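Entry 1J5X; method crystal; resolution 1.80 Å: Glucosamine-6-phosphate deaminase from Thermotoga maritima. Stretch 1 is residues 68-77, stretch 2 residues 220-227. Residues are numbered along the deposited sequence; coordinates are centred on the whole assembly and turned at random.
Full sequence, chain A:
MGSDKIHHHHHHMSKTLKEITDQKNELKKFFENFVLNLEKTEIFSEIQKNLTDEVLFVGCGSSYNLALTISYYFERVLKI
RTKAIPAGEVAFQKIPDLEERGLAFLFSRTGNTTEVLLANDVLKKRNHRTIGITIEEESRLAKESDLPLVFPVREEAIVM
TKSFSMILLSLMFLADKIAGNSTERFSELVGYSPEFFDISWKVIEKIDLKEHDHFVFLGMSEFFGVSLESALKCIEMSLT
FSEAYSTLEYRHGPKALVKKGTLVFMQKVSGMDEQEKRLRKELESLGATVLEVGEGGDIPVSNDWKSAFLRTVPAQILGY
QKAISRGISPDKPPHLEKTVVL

Stretch 1, residues 68-77: LTISYYFERV
Stretch 2, residues 220-227: MSEFFGVS

Two helices that run in opposite directions can approach closely where one of them lacks a side chain, and can be fixed by an ion pair when a long side chain reaches across; this deaminase from Thermotoga maritima illustrates both. Residues 68-77 are helical throughout, part of a longer helix, with phi/psi near -62/-45 that relaxes to -91/-25 at Val77. The second stretch starts extended at Met220 (-102/152), a selenomethionine, turns through Ser221 with a positive phi (50/-124), and is helical from Glu222 onward. Ser221 occupies the N-cap position, although its side chain makes no capping bond; its carbonyl oxygen instead accepts from Phe224 N at 2.9 Å, and Val226 N then reaches Glu222 O at 3.0 Å. The helices run almost exactly antiparallel, at 172°, their axes approaching to 8.0 Å. The register is set by Thr69 and Gly225, whose CA atoms are 4.6 Å apart, so that Glu222 falls level between Thr69 and Tyr72, and Arg76 CA lies beyond the second helix's start, its side chain reaching back.

Glycine makes the close approach possible. Thr69 OG1 lies 3.3 Å from Gly225 CA, and an ideal CB on Gly225 would fall 2.2 Å from that same OG1, a clear clash. Thr69, buried with chi1 m, places its methyl CG2 3.6 Å from Glu222 O, while its hydroxyl is satisfied by a hydrogen bond elsewhere in the structure. A small, branched residue thus fills the narrow space without leaving a polar group unpaired.

Glu222 contributes the largest covered area, 111 Å², and acts as a knob in a hole formed by Thr69, Tyr72, Tyr73 and Arg76. Its CA-to-CB bond points sideways, but chi1 m, chi2 p and chi3 -32° bring the carboxylate nearer to the first helix. Arg76 points toward the second stretch and extends with chi1 and chi2 both t, chi3 m and chi4 -75°. Its guanidinium meets the carboxylate in a two-pronged salt bridge: NE donates to Glu222 OE2 at 2.8 Å and NH2 donates to Glu222 OE1 at 2.9 Å, with N-H...O angles of 170° and 163°. Both bonds are nearly straight, and the charge of the buried acid is paired. OE2 of Glu222 also lies near the plane of the Tyr73 ring, at its edge, 3.5 Å from Tyr73 CD1; Tyr73 has chi1 t, and its OH is bonded elsewhere.

Tyr72, Phe224, Leu68 and Ser221 supply much of the remaining contact. Tyr72 (chi1 m, chi2 -79°) sets one ring face against the backbone at the helix start, with Ser221 O 3.3 Å from its CE2 and Glu222 N over the same face. The small Ser221 side chain fits here, its CB 3.6 Å from Arg76 NH2. At the other end Leu68 (t, p) and Phe224 (chi1 t, chi2 60°) point toward each other's helices and join in an apolar contact, Leu68 CD2 to Phe224 CE2 at 4.1 Å. In all, 456 Å² is buried.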

# COMPACT_ATOMS: atom_id res chain seq x y z
N LEU A 68 7.72 1.46 -0.75
CA LEU A 68 7.86 1.51 -2.20
C LEU A 68 6.89 2.56 -2.78
O LEU A 68 7.31 3.43 -3.56
CB LEU A 68 7.56 0.16 -2.81
CG LEU A 68 7.61 0.12 -4.33
CD1 LEU A 68 9.05 0.42 -4.83
CD2 LEU A 68 7.22 -1.31 -4.78
N THR A 69 5.63 2.47 -2.38
CA THR A 69 4.62 3.40 -2.89
C THR A 69 4.98 4.86 -2.60
O THR A 69 4.94 5.70 -3.51
CB THR A 69 3.24 3.09 -2.29
OG1 THR A 69 2.96 1.69 -2.53
CG2 THR A 69 2.14 3.96 -3.04
N ILE A 70 5.38 5.17 -1.36
CA ILE A 70 5.69 6.56 -1.09
C ILE A 70 7.00 7.00 -1.74
O ILE A 70 7.13 8.16 -2.16
CB ILE A 70 5.63 6.83 0.46
CG1 ILE A 70 5.78 8.34 0.77
CG2 ILE A 70 6.71 6.01 1.18
CD1 ILE A 70 4.62 9.22 0.11
N SER A 71 7.96 6.08 -1.92
CA SER A 71 9.25 6.43 -2.56
C SER A 71 8.96 6.99 -3.99
O SER A 71 9.57 8.01 -4.43
CB SER A 71 10.21 5.23 -2.64
OG SER A 71 9.81 4.21 -3.55
N TYR A 72 8.05 6.36 -4.70
CA TYR A 72 7.74 6.87 -6.07
C TYR A 72 7.19 8.30 -5.94
O TYR A 72 7.58 9.22 -6.68
CB TYR A 72 6.64 6.09 -6.79
CG TYR A 72 7.01 4.76 -7.40
CD1 TYR A 72 7.68 4.69 -8.61
CD2 TYR A 72 6.67 3.58 -6.78
CE1 TYR A 72 8.00 3.46 -9.19
CE2 TYR A 72 6.96 2.38 -7.32
CZ TYR A 72 7.63 2.31 -8.54
OH TYR A 72 7.91 1.09 -9.10
N TYR A 73 6.22 8.48 -5.04
CA TYR A 73 5.60 9.80 -4.89
C TYR A 73 6.57 10.90 -4.45
O TYR A 73 6.51 12.05 -4.94
CB TYR A 73 4.43 9.71 -3.92
CG TYR A 73 3.45 10.87 -4.04
CD1 TYR A 73 2.64 11.01 -5.17
CD2 TYR A 73 3.37 11.84 -3.06
CE1 TYR A 73 1.77 12.09 -5.31
CE2 TYR A 73 2.50 12.92 -3.18
CZ TYR A 73 1.70 13.06 -4.31
OH TYR A 73 0.90 14.17 -4.48
N PHE A 74 7.43 10.59 -3.50
CA PHE A 74 8.44 11.58 -3.08
C PHE A 74 9.36 12.02 -4.20
O PHE A 74 9.65 13.22 -4.37
CB PHE A 74 9.32 11.04 -1.95
CG PHE A 74 8.87 11.50 -0.61
CD1 PHE A 74 7.63 11.11 -0.13
CD2 PHE A 74 9.71 12.28 0.19
CE1 PHE A 74 7.22 11.50 1.13
CE2 PHE A 74 9.31 12.69 1.46
CZ PHE A 74 8.07 12.30 1.94
N GLU A 75 9.83 11.06 -4.97
CA GLU A 75 10.69 11.39 -6.10
C GLU A 75 9.87 12.24 -7.09
O GLU A 75 10.38 13.20 -7.66
CB GLU A 75 11.16 10.14 -6.84
CG GLU A 75 12.03 10.48 -8.02
CD GLU A 75 12.67 9.27 -8.75
OE1 GLU A 75 12.05 8.19 -8.85
OE2 GLU A 75 13.80 9.42 -9.26
N ARG A 76 8.62 11.87 -7.28
CA ARG A 76 7.75 12.58 -8.24
C ARG A 76 7.49 14.04 -7.83
O ARG A 76 7.61 14.99 -8.64
CB ARG A 76 6.39 11.85 -8.36
CG ARG A 76 5.43 12.47 -9.41
CD ARG A 76 4.09 11.76 -9.52
NE ARG A 76 4.21 10.32 -9.82
CZ ARG A 76 4.52 9.82 -11.01
NH1 ARG A 76 4.75 10.63 -12.06
NH2 ARG A 76 4.61 8.48 -11.19
N VAL A 77 7.10 14.24 -6.59
CA VAL A 77 6.78 15.61 -6.19
C VAL A 77 7.91 16.43 -5.63
O VAL A 77 7.86 17.68 -5.75
CB VAL A 77 5.56 15.68 -5.22
CG1 VAL A 77 4.37 14.88 -5.79
CG2 VAL A 77 5.94 15.18 -3.84
N MSE A 220 0.88 0.94 -12.60
CA MSE A 220 2.20 1.50 -12.80
C MSE A 220 2.64 2.44 -11.68
O MSE A 220 1.81 3.10 -11.06
CB MSE A 220 2.26 2.35 -14.11
CG MSE A 220 2.00 1.46 -15.32
SE MSE A 220 2.15 2.74 -16.87
CE MSE A 220 2.39 1.41 -18.38
N SER A 221 3.97 2.50 -11.49
CA SER A 221 4.60 3.40 -10.54
C SER A 221 3.95 3.31 -9.17
O SER A 221 3.95 2.23 -8.61
CB SER A 221 4.51 4.84 -11.09
OG SER A 221 5.06 4.85 -12.40
N GLU A 222 3.46 4.42 -8.61
CA GLU A 222 2.79 4.33 -7.31
C GLU A 222 1.69 3.23 -7.31
O GLU A 222 1.49 2.57 -6.26
CB GLU A 222 2.09 5.61 -6.90
CG GLU A 222 3.01 6.72 -6.47
CD GLU A 222 3.53 7.57 -7.72
OE1 GLU A 222 3.69 7.01 -8.82
OE2 GLU A 222 3.83 8.77 -7.55
N PHE A 223 1.00 3.07 -8.44
CA PHE A 223 -0.09 2.05 -8.51
C PHE A 223 0.43 0.62 -8.56
O PHE A 223 -0.34 -0.33 -8.36
CB PHE A 223 -1.01 2.34 -9.67
CG PHE A 223 -1.80 3.63 -9.49
CD1 PHE A 223 -1.68 4.40 -8.29
CD2 PHE A 223 -2.63 4.06 -10.53
CE1 PHE A 223 -2.38 5.59 -8.11
CE2 PHE A 223 -3.34 5.26 -10.39
CZ PHE A 223 -3.22 6.04 -9.17
N PHE A 224 1.72 0.45 -8.89
CA PHE A 224 2.36 -0.88 -8.82
C PHE A 224 2.54 -1.16 -7.32
O PHE A 224 2.29 -2.28 -6.87
CB PHE A 224 3.76 -0.89 -9.46
CG PHE A 224 4.49 -2.17 -9.24
CD1 PHE A 224 3.96 -3.37 -9.71
CD2 PHE A 224 5.64 -2.19 -8.46
CE1 PHE A 224 4.55 -4.59 -9.40
CE2 PHE A 224 6.26 -3.43 -8.14
CZ PHE A 224 5.70 -4.62 -8.61
N GLY A 225 3.01 -0.18 -6.55
CA GLY A 225 3.14 -0.38 -5.10
C GLY A 225 1.76 -0.75 -4.51
O GLY A 225 1.63 -1.63 -3.65
N VAL A 226 0.70 -0.06 -5.00
CA VAL A 226 -0.66 -0.35 -4.51
C VAL A 226 -0.99 -1.80 -4.89
O VAL A 226 -1.65 -2.51 -4.13
CB VAL A 226 -1.71 0.57 -5.21
CG1 VAL A 226 -3.13 0.06 -4.98
CG2 VAL A 226 -1.58 2.02 -4.66
N SER A 227 -0.54 -2.20 -6.08
CA SER A 227 -0.78 -3.57 -6.60
C SER A 227 -0.04 -4.62 -5.77
O SER A 227 -0.60 -5.67 -5.41
CB SER A 227 -0.43 -3.63 -8.09
OG SER A 227 -1.41 -2.85 -8.84